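Local coordinates for thioredoxin-like protein (Parabacteroides distasonis, PDB 4FO5), which is of unknown function but has a thioredoxin-like fold and, as an AhpC/TSA family member, is probably related to thiol oxidoreductases, at residues Arg48-Val52 / Thr83-Leu89; Gln53-Val58 / Val131-Thr137; Met68-Asp74 / Thr93-Glu97; Gly114-Phe118 / Ala128-Thr132. All coordinates share one frame; numbering follows the deposited sequence. Where two conformers were deposited one is given.

Contact 1. Residues Arg48-Val52 / Thr83-Leu89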
loop_
_atom_site.group_PDB
_atom_site.type_symbol
_atom_site.label_atom_id
_atom_site.label_comp_id
_atom_site.label_asym_id
_atom_site.label_seq_id
_atom_site.Cartn_x
_atom_site.Cartn_y
_atom_site.Cartn_z
ATOM N N ARG A 48 -10.135 -4.425 4.240
ATOM C CA ARG A 48 -9.524 -5.189 5.317
ATOM C C ARG A 48 -9.196 -6.612 4.859
ATOM O O ARG A 48 -8.099 -7.084 5.128
ATOM C CB ARG A 48 -10.442 -5.200 6.536
ATOM C CG ARG A 48 -9.750 -5.751 7.763
ATOM C CD ARG A 48 -10.680 -5.822 8.926
ATOM N NE ARG A 48 -10.150 -6.697 9.964
ATOM C CZ ARG A 48 -10.734 -6.902 11.140
ATOM N NH1 ARG A 48 -11.874 -6.292 11.436
ATOM N NH2 ARG A 48 -10.176 -7.708 12.031
ATOM N N ALA A 49 -10.121 -7.297 4.158
ATOM C CA ALA A 49 -9.840 -8.663 3.682
ATOM C C ALA A 49 -8.755 -8.660 2.595
ATOM O O ALA A 49 -7.912 -9.543 2.610
ATOM C CB ALA A 49 -11.104 -9.329 3.159
ATOM N N ARG A 50 -8.744 -7.673 1.676
ATOM C CA ARG A 50 -7.692 -7.580 0.641
ATOM C C ARG A 50 -6.328 -7.368 1.262
ATOM O O ARG A 50 -5.328 -7.918 0.793
ATOM C CB ARG A 50 -7.963 -6.420 -0.335
ATOM C CG ARG A 50 -9.139 -6.650 -1.270
ATOM C CD ARG A 50 -9.150 -5.633 -2.421
ATOM N NE ARG A 50 -9.173 -4.231 -1.971
ATOM C CZ ARG A 50 -10.273 -3.560 -1.640
ATOM N NH1 ARG A 50 -11.464 -4.155 -1.677
ATOM N NH2 ARG A 50 -10.192 -2.294 -1.251
ATOM N N ASN A 51 -6.288 -6.584 2.350
ATOM C CA ASN A 51 -5.058 -6.298 3.078
ATOM C C ASN A 51 -4.392 -7.587 3.601
ATOM O O ASN A 51 -3.193 -7.771 3.401
ATOM C CB ASN A 51 -5.336 -5.350 4.236
ATOM C CG ASN A 51 -4.062 -4.810 4.824
ATOM O OD1 ASN A 51 -3.118 -4.507 4.105
ATOM N ND2 ASN A 51 -3.994 -4.707 6.134
ATOM N N VAL A 52 -5.185 -8.487 4.216
ATOM C CA VAL A 52 -4.712 -9.765 4.748
ATOM C C VAL A 52 -4.184 -10.619 3.611
ATOM O O VAL A 52 -3.117 -11.211 3.742
ATOM C CB VAL A 52 -5.842 -10.494 5.542
ATOM C CG1 VAL A 52 -5.461 -11.931 5.890
ATOM C CG2 VAL A 52 -6.212 -9.716 6.800
ATOM N N THR A 83 -6.989 -4.345 15.163
ATOM C CA THR A 83 -7.268 -4.955 13.855
ATOM C C THR A 83 -6.040 -5.709 13.317
ATOM O O THR A 83 -6.163 -6.865 12.923
ATOM C CB THR A 83 -7.769 -3.890 12.847
ATOM O OG1 THR A 83 -8.915 -3.227 13.389
ATOM C CG2 THR A 83 -8.159 -4.487 11.524
ATOM N N VAL A 84 -4.863 -5.059 13.314
ATOM C CA VAL A 84 -3.613 -5.641 12.814
ATOM C C VAL A 84 -3.230 -6.876 13.682
ATOM O O VAL A 84 -2.774 -7.887 13.135
ATOM C CB VAL A 84 -2.521 -4.540 12.746
ATOM C CG1 VAL A 84 -1.152 -5.126 12.476
ATOM C CG2 VAL A 84 -2.870 -3.526 11.659
ATOM N N LYS A 85 -3.522 -6.822 15.003
ATOM C CA LYS A 85 -3.300 -7.922 15.943
ATOM C C LYS A 85 -4.260 -9.080 15.602
ATOM O O LYS A 85 -3.795 -10.204 15.406
ATOM C CB LYS A 85 -3.477 -7.435 17.394
ATOM C CG LYS A 85 -3.132 -8.473 18.468
ATOM N N ILE A 86 -5.570 -8.795 15.447
ATOM C CA ILE A 86 -6.595 -9.806 15.090
ATOM C C ILE A 86 -6.283 -10.482 13.730
ATOM O O ILE A 86 -6.414 -11.709 13.608
ATOM C CB ILE A 86 -8.025 -9.185 15.089
ATOM C CG1 ILE A 86 -8.513 -8.931 16.537
ATOM C CG2 ILE A 86 -9.039 -10.070 14.330
ATOM C CD1 ILE A 86 -9.542 -7.787 16.691
ATOM N N ASP A 87 -5.863 -9.682 12.730
ATOM C CA ASP A 87 -5.587 -10.152 11.379
ATOM C C ASP A 87 -4.207 -10.826 11.261
ATOM O O ASP A 87 -3.908 -11.421 10.225
ATOM C CB ASP A 87 -5.743 -8.988 10.379
ATOM C CG ASP A 87 -7.191 -8.500 10.234
ATOM O OD1 ASP A 87 -8.117 -9.215 10.698
ATOM O OD2 ASP A 87 -7.395 -7.405 9.669
ATOM N N LYS A 88 -3.388 -10.748 12.329
ATOM C CA LYS A 88 -2.054 -11.372 12.474
ATOM C C LYS A 88 -1.102 -10.938 11.350
ATOM O O LYS A 88 -0.361 -11.755 10.802
ATOM C CB LYS A 88 -2.145 -12.923 12.525
ATOM C CG LYS A 88 -3.156 -13.514 13.516
ATOM C CD LYS A 88 -3.237 -15.045 13.395
ATOM C CE LYS A 88 -2.140 -15.778 14.146
ATOM N NZ LYS A 88 -2.219 -17.250 13.958
ATOM N N LEU A 89 -1.104 -9.659 11.024
ATOM C CA LEU A 89 -0.254 -9.143 9.950
ATOM C C LEU A 89 1.116 -8.707 10.450
ATOM O O LEU A 89 1.229 -8.253 11.586
ATOM C CB LEU A 89 -0.962 -7.968 9.267
ATOM C CG LEU A 89 -2.333 -8.349 8.676
ATOM C CD1 LEU A 89 -3.045 -7.146 8.131
ATOM C CD2 LEU A 89 -2.199 -9.443 7.610
HETATM O O HOH W 1 -6.264 -6.068 7.522
#

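Contact 2. Residues Gln53-Val58 / Val131-Thr137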
loop_
_atom_site.group_PDB
_atom_site.type_symbol
_atom_site.label_atom_id
_atom_site.label_comp_id
_atom_site.label_asym_id
_atom_site.label_seq_id
_atom_site.Cartn_x
_atom_site.Cartn_y
_atom_site.Cartn_z
ATOM N N GLN A 53 -4.924 -10.692 2.496
ATOM C CA GLN A 53 -4.530 -11.531 1.373
ATOM C C GLN A 53 -3.269 -11.009 0.725
ATOM O O GLN A 53 -2.365 -11.803 0.468
ATOM C CB GLN A 53 -5.665 -11.697 0.364
ATOM C CG GLN A 53 -6.883 -12.456 0.941
ATOM C CD GLN A 53 -6.576 -13.798 1.587
ATOM O OE1 GLN A 53 -5.909 -14.662 1.000
ATOM N NE2 GLN A 53 -7.104 -14.024 2.803
ATOM N N LEU A 54 -3.159 -9.690 0.537
ATOM C CA LEU A 54 -1.937 -9.096 -0.031
ATOM C C LEU A 54 -0.719 -9.285 0.897
ATOM O O LEU A 54 0.324 -9.728 0.418
ATOM C CB LEU A 54 -2.126 -7.601 -0.347
ATOM C CG LEU A 54 -3.100 -7.277 -1.499
ATOM C CD1 LEU A 54 -3.511 -5.812 -1.452
ATOM C CD2 LEU A 54 -2.520 -7.655 -2.867
ATOM N N ALA A 55 -0.844 -8.968 2.207
ATOM C CA ALA A 55 0.273 -9.126 3.162
ATOM C C ALA A 55 0.781 -10.575 3.178
ATOM O O ALA A 55 1.993 -10.779 3.159
ATOM C CB ALA A 55 -0.137 -8.686 4.559
ATOM N N ASN A 56 -0.129 -11.579 3.142
ATOM C CA ASN A 56 0.327 -12.968 3.142
ATOM C C ASN A 56 0.978 -13.335 1.786
ATOM O O ASN A 56 1.907 -14.138 1.776
ATOM C CB ASN A 56 -0.791 -13.925 3.551
ATOM C CG ASN A 56 -1.036 -13.848 5.046
ATOM O OD1 ASN A 56 -0.323 -14.452 5.856
ATOM N ND2 ASN A 56 -1.953 -13.003 5.458
ATOM N N GLU A 57 0.564 -12.717 0.673
ATOM C CA GLU A 57 1.202 -12.979 -0.611
ATOM C C GLU A 57 2.639 -12.434 -0.645
ATOM O O GLU A 57 3.507 -13.079 -1.214
ATOM C CB GLU A 57 0.384 -12.358 -1.745
ATOM C CG GLU A 57 0.626 -13.010 -3.092
ATOM C CD GLU A 57 0.114 -14.433 -3.258
ATOM O OE1 GLU A 57 -0.751 -14.881 -2.468
ATOM O OE2 GLU A 57 0.631 -15.124 -4.161
ATOM N N VAL A 58 2.871 -11.245 -0.051
ATOM C CA VAL A 58 4.174 -10.561 -0.008
ATOM C C VAL A 58 5.154 -11.398 0.801
ATOM O O VAL A 58 6.323 -11.472 0.423
ATOM C CB VAL A 58 4.076 -9.091 0.497
ATOM C CG1 VAL A 58 5.460 -8.459 0.696
ATOM C CG2 VAL A 58 3.258 -8.242 -0.465
ATOM N N VAL A 131 -4.004 -4.488 -7.733
ATOM C CA VAL A 131 -3.485 -5.799 -8.069
ATOM C C VAL A 131 -4.060 -6.825 -7.060
ATOM O O VAL A 131 -4.259 -6.496 -5.879
ATOM C CB VAL A 131 -1.929 -5.775 -8.139
ATOM C CG1 VAL A 131 -1.270 -5.929 -6.773
ATOM C CG2 VAL A 131 -1.403 -6.808 -9.112
ATOM N N THR A 132 -4.349 -8.026 -7.545
ATOM C CA THR A 132 -4.854 -9.131 -6.748
ATOM C C THR A 132 -3.634 -9.871 -6.231
ATOM O O THR A 132 -2.566 -9.722 -6.844
ATOM C CB THR A 132 -5.737 -10.062 -7.604
ATOM O OG1 THR A 132 -4.961 -10.613 -8.673
ATOM C CG2 THR A 132 -7.007 -9.407 -8.088
ATOM N N PRO A 133 -3.735 -10.736 -5.192
ATOM C CA PRO A 133 -2.546 -11.500 -4.772
ATOM C C PRO A 133 -1.974 -12.310 -5.938
ATOM O O PRO A 133 -0.765 -12.329 -6.139
ATOM C CB PRO A 133 -3.087 -12.401 -3.660
ATOM C CG PRO A 133 -4.254 -11.660 -3.124
ATOM C CD PRO A 133 -4.894 -11.042 -4.327
ATOM N N GLU A 134 -2.862 -12.938 -6.730
ATOM C CA GLU A 134 -2.542 -13.789 -7.875
ATOM C C GLU A 134 -1.775 -12.995 -8.937
ATOM O O GLU A 134 -0.670 -13.405 -9.301
ATOM C CB GLU A 134 -3.825 -14.413 -8.463
ATOM C CG GLU A 134 -4.587 -15.329 -7.507
ATOM C CD GLU A 134 -5.339 -14.702 -6.340
ATOM O OE1 GLU A 134 -5.805 -13.545 -6.470
ATOM O OE2 GLU A 134 -5.491 -15.389 -5.301
ATOM N N LYS A 135 -2.307 -11.828 -9.365
ATOM C CA LYS A 135 -1.623 -10.967 -10.347
ATOM C C LYS A 135 -0.319 -10.395 -9.777
ATOM O O LYS A 135 0.653 -10.287 -10.530
ATOM C CB LYS A 135 -2.529 -9.834 -10.867
ATOM C CG LYS A 135 -2.035 -9.164 -12.181
ATOM C CD LYS A 135 -2.367 -10.025 -13.398
ATOM C CE LYS A 135 -1.811 -9.539 -14.707
ATOM N NZ LYS A 135 -1.282 -10.670 -15.517
ATOM N N LEU A 136 -0.263 -10.071 -8.459
ATOM C CA LEU A 136 0.975 -9.550 -7.859
ATOM C C LEU A 136 2.121 -10.574 -8.029
ATOM O O LEU A 136 3.198 -10.210 -8.499
ATOM C CB LEU A 136 0.780 -9.158 -6.370
ATOM C CG LEU A 136 2.020 -8.752 -5.557
ATOM C CD1 LEU A 136 2.650 -7.432 -6.056
ATOM C CD2 LEU A 136 1.691 -8.643 -4.087
ATOM N N THR A 137 1.850 -11.850 -7.735
ATOM C CA THR A 137 2.821 -12.944 -7.861
ATOM C C THR A 137 3.270 -13.130 -9.325
ATOM O O THR A 137 4.473 -13.244 -9.570
ATOM C CB THR A 137 2.216 -14.215 -7.260
ATOM O OG1 THR A 137 2.115 -13.993 -5.859
ATOM C CG2 THR A 137 3.056 -15.447 -7.508
#

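Contact 3. Residues Met68-Asp74 / Thr93-Glu97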
loop_
_atom_site.group_PDB
_atom_site.type_symbol
_atom_site.label_atom_id
_atom_site.label_comp_id
_atom_site.label_asym_id
_atom_site.label_seq_id
_atom_site.Cartn_x
_atom_site.Cartn_y
_atom_site.Cartn_z
HETATM N N MSE A 68 5.982 -4.217 1.327
HETATM C CA MSE A 68 4.585 -3.891 1.468
HETATM C C MSE A 68 4.464 -2.672 2.360
HETATM O O MSE A 68 5.030 -2.643 3.444
HETATM C CB MSE A 68 3.824 -5.068 2.055
HETATM C CG MSE A 68 2.490 -4.668 2.618
HETATM SE SE MSE A 68 1.170 -5.822 1.937
HETATM C CE MSE A 68 0.019 -4.583 1.124
ATOM N N CYS A 69 3.675 -1.718 1.932
ATOM C CA CYS A 69 3.366 -0.518 2.676
ATOM C C CYS A 69 1.845 -0.401 2.761
ATOM O O CYS A 69 1.218 0.085 1.829
ATOM C CB CYS A 69 3.991 0.696 2.010
ATOM S SG CYS A 69 3.737 2.220 2.937
ATOM N N SER A 70 1.256 -0.911 3.849
ATOM C CA SER A 70 -0.198 -0.903 4.073
ATOM C C SER A 70 -0.547 0.238 4.975
ATOM O O SER A 70 -0.048 0.290 6.090
ATOM C CB SER A 70 -0.661 -2.204 4.723
ATOM O OG SER A 70 -0.632 -3.317 3.856
ATOM N N ILE A 71 -1.379 1.165 4.524
ATOM C CA ILE A 71 -1.717 2.314 5.362
ATOM C C ILE A 71 -3.184 2.282 5.753
ATOM O O ILE A 71 -4.038 2.341 4.879
ATOM C CB ILE A 71 -1.366 3.638 4.647
ATOM C CG1 ILE A 71 0.099 3.640 4.160
ATOM C CG2 ILE A 71 -1.674 4.832 5.578
ATOM C CD1 ILE A 71 0.513 4.840 3.243
ATOM N N SER A 72 -3.467 2.181 7.069
ATOM C CA SER A 72 -4.823 2.209 7.606
ATOM C C SER A 72 -5.281 3.649 7.700
ATOM O O SER A 72 -4.529 4.518 8.185
ATOM C CB SER A 72 -4.876 1.541 8.977
ATOM O OG SER A 72 -6.018 1.943 9.717
HETATM N N MSE A 73 -6.529 3.896 7.266
HETATM C CA MSE A 73 -7.153 5.220 7.271
HETATM C C MSE A 73 -8.180 5.354 8.415
HETATM O O MSE A 73 -8.960 6.310 8.441
HETATM C CB MSE A 73 -7.777 5.533 5.900
HETATM C CG MSE A 73 -6.745 5.627 4.790
HETATM SE SE MSE A 73 -5.596 7.177 5.102
HETATM C CE MSE A 73 -4.201 6.693 4.161
ATOM N N ASP A 74 -8.141 4.426 9.390
ATOM C CA ASP A 74 -8.989 4.502 10.586
ATOM C C ASP A 74 -8.490 5.663 11.439
ATOM O O ASP A 74 -7.277 5.806 11.591
ATOM C CB ASP A 74 -8.959 3.187 11.386
ATOM C CG ASP A 74 -9.518 1.984 10.655
ATOM O OD1 ASP A 74 -10.752 1.918 10.479
ATOM O OD2 ASP A 74 -8.730 1.082 10.307
ATOM N N THR A 93 5.043 -3.957 8.046
ATOM C CA THR A 93 4.361 -3.503 6.819
ATOM C C THR A 93 3.023 -2.749 7.051
ATOM O O THR A 93 2.357 -2.338 6.081
ATOM C CB THR A 93 4.122 -4.733 5.937
ATOM O OG1 THR A 93 3.141 -5.590 6.529
ATOM C CG2 THR A 93 5.411 -5.504 5.643
ATOM N N GLN A 94 2.641 -2.545 8.323
ATOM C CA GLN A 94 1.367 -1.911 8.643
ATOM C C GLN A 94 1.601 -0.547 9.264
ATOM O O GLN A 94 2.299 -0.420 10.267
ATOM C CB GLN A 94 0.538 -2.819 9.558
ATOM C CG GLN A 94 0.288 -4.235 8.977
ATOM C CD GLN A 94 -0.509 -4.220 7.700
ATOM O OE1 GLN A 94 -1.571 -3.613 7.622
ATOM N NE2 GLN A 94 -0.035 -4.928 6.679
ATOM N N PHE A 95 1.046 0.485 8.612
ATOM C CA PHE A 95 1.212 1.887 9.004
ATOM C C PHE A 95 -0.135 2.516 9.194
ATOM O O PHE A 95 -1.129 2.051 8.639
ATOM C CB PHE A 95 2.028 2.656 7.952
ATOM C CG PHE A 95 3.371 2.030 7.690
ATOM C CD1 PHE A 95 3.505 0.986 6.779
ATOM C CD2 PHE A 95 4.515 2.492 8.346
ATOM C CE1 PHE A 95 4.755 0.387 6.552
ATOM C CE2 PHE A 95 5.762 1.913 8.099
ATOM C CZ PHE A 95 5.869 0.849 7.221
ATOM N N HIS A 96 -0.163 3.557 9.989
ATOM C CA HIS A 96 -1.382 4.231 10.369
ATOM C C HIS A 96 -1.321 5.725 10.130
ATOM O O HIS A 96 -0.452 6.401 10.669
ATOM C CB HIS A 96 -1.655 3.957 11.856
ATOM C CG HIS A 96 -2.892 4.621 12.360
ATOM N ND1 HIS A 96 -2.854 5.495 13.428
ATOM C CD2 HIS A 96 -4.161 4.556 11.890
ATOM C CE1 HIS A 96 -4.096 5.912 13.591
ATOM N NE2 HIS A 96 -4.912 5.383 12.681
ATOM N N GLU A 97 -2.270 6.228 9.336
ATOM C CA GLU A 97 -2.468 7.657 9.112
ATOM C C GLU A 97 -3.644 8.045 10.027
ATOM O O GLU A 97 -4.798 7.671 9.763
ATOM C CB GLU A 97 -2.700 7.993 7.619
ATOM C CG GLU A 97 -3.060 9.447 7.338
ATOM C CD GLU A 97 -1.987 10.487 7.594
ATOM O OE1 GLU A 97 -1.666 10.737 8.779
ATOM O OE2 GLU A 97 -1.513 11.104 6.613
#

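Contact 4. Residues Gly114-Phe118 / Ala128-Thr132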
loop_
_atom_site.group_PDB
_atom_site.type_symbol
_atom_site.label_atom_id
_atom_site.label_comp_id
_atom_site.label_asym_id
_atom_site.label_seq_id
_atom_site.Cartn_x
_atom_site.Cartn_y
_atom_site.Cartn_z
ATOM N N GLY A 114 -12.583 5.254 -3.443
ATOM C CA GLY A 114 -12.445 3.940 -2.828
ATOM C C GLY A 114 -11.016 3.563 -2.491
ATOM O O GLY A 114 -10.062 4.110 -3.057
ATOM N N PHE A 115 -10.866 2.615 -1.556
ATOM C CA PHE A 115 -9.577 2.086 -1.138
ATOM C C PHE A 115 -8.979 1.302 -2.288
ATOM O O PHE A 115 -9.677 0.550 -2.962
ATOM C CB PHE A 115 -9.720 1.246 0.123
ATOM C CG PHE A 115 -10.019 2.119 1.310
ATOM C CD1 PHE A 115 -9.152 3.140 1.679
ATOM C CD2 PHE A 115 -11.178 1.943 2.044
ATOM C CE1 PHE A 115 -9.429 3.952 2.780
ATOM C CE2 PHE A 115 -11.451 2.747 3.149
ATOM C CZ PHE A 115 -10.577 3.749 3.507
ATOM N N LYS A 116 -7.709 1.543 -2.542
ATOM C CA LYS A 116 -6.987 1.051 -3.691
ATOM C C LYS A 116 -5.576 0.627 -3.282
ATOM O O LYS A 116 -5.126 0.959 -2.184
ATOM C CB LYS A 116 -6.935 2.258 -4.675
ATOM C CG LYS A 116 -6.579 1.989 -6.131
ATOM C CD LYS A 116 -7.034 3.149 -7.022
ATOM C CE LYS A 116 -6.554 3.040 -8.451
ATOM N NZ LYS A 116 -6.731 4.318 -9.198
ATOM N N ASN A 117 -4.892 -0.116 -4.156
ATOM C CA ASN A 117 -3.500 -0.489 -3.998
ATOM C C ASN A 117 -2.749 -0.121 -5.286
ATOM O O ASN A 117 -3.358 0.058 -6.350
ATOM C CB ASN A 117 -3.300 -1.961 -3.603
ATOM C CG ASN A 117 -3.456 -3.006 -4.687
ATOM O OD1 ASN A 117 -2.996 -2.871 -5.837
ATOM N ND2 ASN A 117 -3.995 -4.139 -4.295
ATOM N N PHE A 118 -1.444 0.036 -5.169
ATOM C CA PHE A 118 -0.583 0.418 -6.278
ATOM C C PHE A 118 0.724 -0.327 -6.192
ATOM O O PHE A 118 1.330 -0.396 -5.126
ATOM C CB PHE A 118 -0.294 1.947 -6.244
ATOM C CG PHE A 118 -1.510 2.838 -6.187
ATOM C CD1 PHE A 118 -2.084 3.181 -4.966
ATOM C CD2 PHE A 118 -2.113 3.290 -7.350
ATOM C CE1 PHE A 118 -3.235 3.957 -4.912
ATOM C CE2 PHE A 118 -3.245 4.106 -7.292
ATOM C CZ PHE A 118 -3.785 4.453 -6.071
ATOM N N ALA A 128 1.231 -0.739 -11.824
ATOM C CA ALA A 128 -0.027 -1.486 -11.743
ATOM C C ALA A 128 -0.904 -0.915 -10.624
ATOM O O ALA A 128 -0.393 -0.356 -9.663
ATOM C CB ALA A 128 0.231 -2.974 -11.506
ATOM N N ALA A 129 -2.225 -1.046 -10.769
ATOM C CA ALA A 129 -3.202 -0.545 -9.803
ATOM C C ALA A 129 -4.160 -1.664 -9.469
ATOM O O ALA A 129 -4.388 -2.517 -10.324
ATOM C CB ALA A 129 -3.960 0.647 -10.396
ATOM N N ASN A 130 -4.693 -1.683 -8.240
ATOM C CA ASN A 130 -5.650 -2.692 -7.728
ATOM C C ASN A 130 -5.227 -4.094 -8.115
ATOM O O ASN A 130 -5.980 -4.783 -8.784
ATOM C CB ASN A 130 -7.080 -2.418 -8.240
ATOM C CG ASN A 130 -7.588 -1.071 -7.814
ATOM O OD1 ASN A 130 -7.789 -0.810 -6.618
ATOM N ND2 ASN A 130 -7.740 -0.174 -8.779
ATOM N N VAL A 131 -4.004 -4.488 -7.733
ATOM C CA VAL A 131 -3.485 -5.799 -8.069
ATOM C C VAL A 131 -4.060 -6.825 -7.060
ATOM O O VAL A 131 -4.259 -6.496 -5.879
ATOM C CB VAL A 131 -1.929 -5.775 -8.139
ATOM C CG1 VAL A 131 -1.270 -5.929 -6.773
ATOM C CG2 VAL A 131 -1.403 -6.808 -9.112
ATOM N N THR A 132 -4.349 -8.026 -7.545
ATOM C CA THR A 132 -4.854 -9.131 -6.748
ATOM C C THR A 132 -3.634 -9.871 -6.231
ATOM O O THR A 132 -2.566 -9.722 -6.844
ATOM C CB THR A 132 -5.737 -10.062 -7.604
ATOM O OG1 THR A 132 -4.961 -10.613 -8.673
ATOM C CG2 THR A 132 -7.007 -9.407 -8.088
#

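Contact 1. Residues Arg48-Val52 / Thr83-Leu89
Arg48 and Asp87 form a side-on salt bridge between helix 45-58 and the C-terminal end of helix 77-87, two neighbouring helices of the thioredoxin-like fold. Two nitrogens each take one oxygen: NE of Arg48 meets OD2 of Asp87 at 2.9 Å, on the syn lone pair, and NH2 of Arg48 reaches OD1 of Asp87 at 2.9 Å, but from above the carboxylate plane. The two planes stand 43° apart. With chi1 at -169° and the chain extended from CG to NE, Arg48 spans the gap between helices whose short axes pass 11.4 Å from each other. The methyl CG2 of Thr83 lies over one face of the guanidinium, toward its rim, while CG2 of Ile86 sits at the edge. Cut back to alanine, Arg48 would probably leave the Asp87 carboxylate without its charged mate and uncover the Thr83 methyl.

Behind the bridge a water joins the helices a second time. It donates to Asp87 OD2 (2.8 Å) and to the Arg48 carbonyl O, and accepts from ND2 of Asn51, whose side chain also bonds to Ser70 and Gln94 on the sheet. The packing follows further down. CG2 of Val52 rests 3.7 Å from CB of Asp87, their side chains nearly at right angles. Helix 77-87 ends in a Schellman motif, with Lys88 at positive phi, and the chain then turns Leu89 back to helix 45-58. There CD2 of Leu89 lies 3.8 Å from CA of Val52, and its other methyl, CD1, lies 3.3 Å from ND2 of Asn51.

Contact 2. Residues Gln53-Val58 / Val131-Thr137
Glu57 points CG away from its backbone N (chi1 -157°) and then bends sharply at chi2 (69°), which swings the carboxylate across the Pro133 turn toward Thr137. OG1 of Thr137 donates to OE2 of Glu57 at 2.5 Å, arriving on the anti lone pair of OE2. The same OE2 also forms a salt bridge with Lys60, so it has two partners, a hydroxyl and an ammonium group. The other oxygen of Glu57, OE1, lies 3.6 Å from CB of Pro133, with the glutamate chain crossing the proline at about a right angle. One turn earlier CB of Gln53 touches CG of Pro133.

These are two helices on the same face of a thioredoxin-like sheet, 45-58 and 133-140, whose segments 53-58 and 133-137 run 28° from parallel. Thr132 is the N-cap of the second, its OG1 accepting from Lys135 N at 3.0 Å. Below the polar rim the contact is aliphatic. CD2 of Leu54 fits against the chain entering the helix, 3.7 Å from O of Val131, and also faces Leu136. CD2 of Leu136 meets CG2 of Val58 at 4.0 Å, and both Leu54 and Leu136 press on Leu36 of the central strand 34-40.

Contact 3. Residues Met68-Asp74 / Thr93-Glu97
His96 donates from NE2 to the carbonyl O of Asp74 at 2.6 Å, the shortest polar bond between the two segments. The acceptor lies close to the imidazole plane, while the donor is tilted 24° from the carbonyl plane. CG of His96 stands anti to its backbone N (chi1 179°), which carries the ring along the strand to the turn after strand 66-72. Asp74 is itself tied back: its OD2 accepts from OG of Ser72 and from Ala42 N.

Behind this bond the strands pair in parallel register, Ser70 with Gln94, Ile71 with Phe95 and Ser72 with His96. Ser70 N bonds to Thr93 O, Phe95 N to Ser70 O at 2.8 Å, Ser72 N to Phe95 O, and Glu97 N to Ser72 O. On the face of Ile71 and Phe95, SG of Cys69 sits obliquely 4.7 Å from the Phe95 ring centroid, and CG2 of Ile71 runs alongside Glu97.

On the Ser70 face, Gln94 folds at chi2 to lay its amide over CB of Ser70; NE2 donates to OG1 of Thr93 at 3.2 Å, which itself bonds to Asp90 O, and OE1 accepts from Asn51. A leucine in place of Gln94 would probably leave the Asn51 amide without this acceptor.

The pairing closes a beta-alpha-beta crossover through helix 77-87, whose Phe80 and Val84 pack on Gln94. Strand 94-96 is one of the sheet's two outer strands, 66-72 pairs on its inner side with 34-40, and helix 104-108 lies against Ile71 and selenomethionine Met73 on the other face.

Contact 4. Residues Gly114-Phe118 / Ala128-Thr132
Asn117 clamps the backbone of Val131 with both ends of its amide, and this is the tight part of the contact. OD1 of Asn117 accepts from Val131 N at 2.7 Å, and ND2 of Asn117 donates to Val131 O at 2.9 Å. The second bond is nearly straight, 171° at the hydrogen, and lies in the amide plane and on a lone pair of the carbonyl. With chi1 at 77°, CG of Asn117 sits between its own backbone N and carbonyl carbon, an orientation that lets the amide run beside the departing chain. Two bonds fix the rotation of the amide and tell its oxygen end from its nitrogen end. The backbone adds a third: Asn130 N to Asn117 O, 2.9 Å, with the donor well above the carbonyl plane. Asn130 itself has positive phi, and there the chain bends away from the strand.

The outer side is looser. Lys116 stretches out and crosses exposed Asn130 at about a right angle, its CG close to OD1 of Asn130, but its CE only grazes CB of Ala129 at 4.0 Å. Phe118 and Ala129 form a non-hydrogen-bonded antiparallel pair; CB of Ala129 stays 4.4 Å from CD2 of Phe118, whose ring is buried against Tyr109 and Phe39.

Phe115 turns away to pack on Asp44, just before helix 45-58, and on Ser47 in its first turn. Loop 114-116 lies where thioredoxins probably carry their cis-proline, but here it holds Phe115 after a trans peptide; it leads into the beta hairpin 117-120/126-129 that ends the thioredoxin-like sheet.

Overall arrangement
One mixed sheet, in the strand order 94-96, 66-72, 34-40, 117-120, 126-129, ties the four contacts together. Contact 3 pairs strands at one edge and contact 4 lies at the open end of the hairpin that forms the other, their centres about 14 Å apart on opposite sides of the chain's centre. Helix 45-58 serves both contact 1 and contact 2, facing helix 77-87 with its first half and helix 133-140 with its second, so the three helices pack side by side on one face of the sheet. Contacts 1 and 3 interleave along the chain and meet through Asn51. Contact 2 encloses contact 3 in sequence and shares Val131 and Thr132 with contact 4.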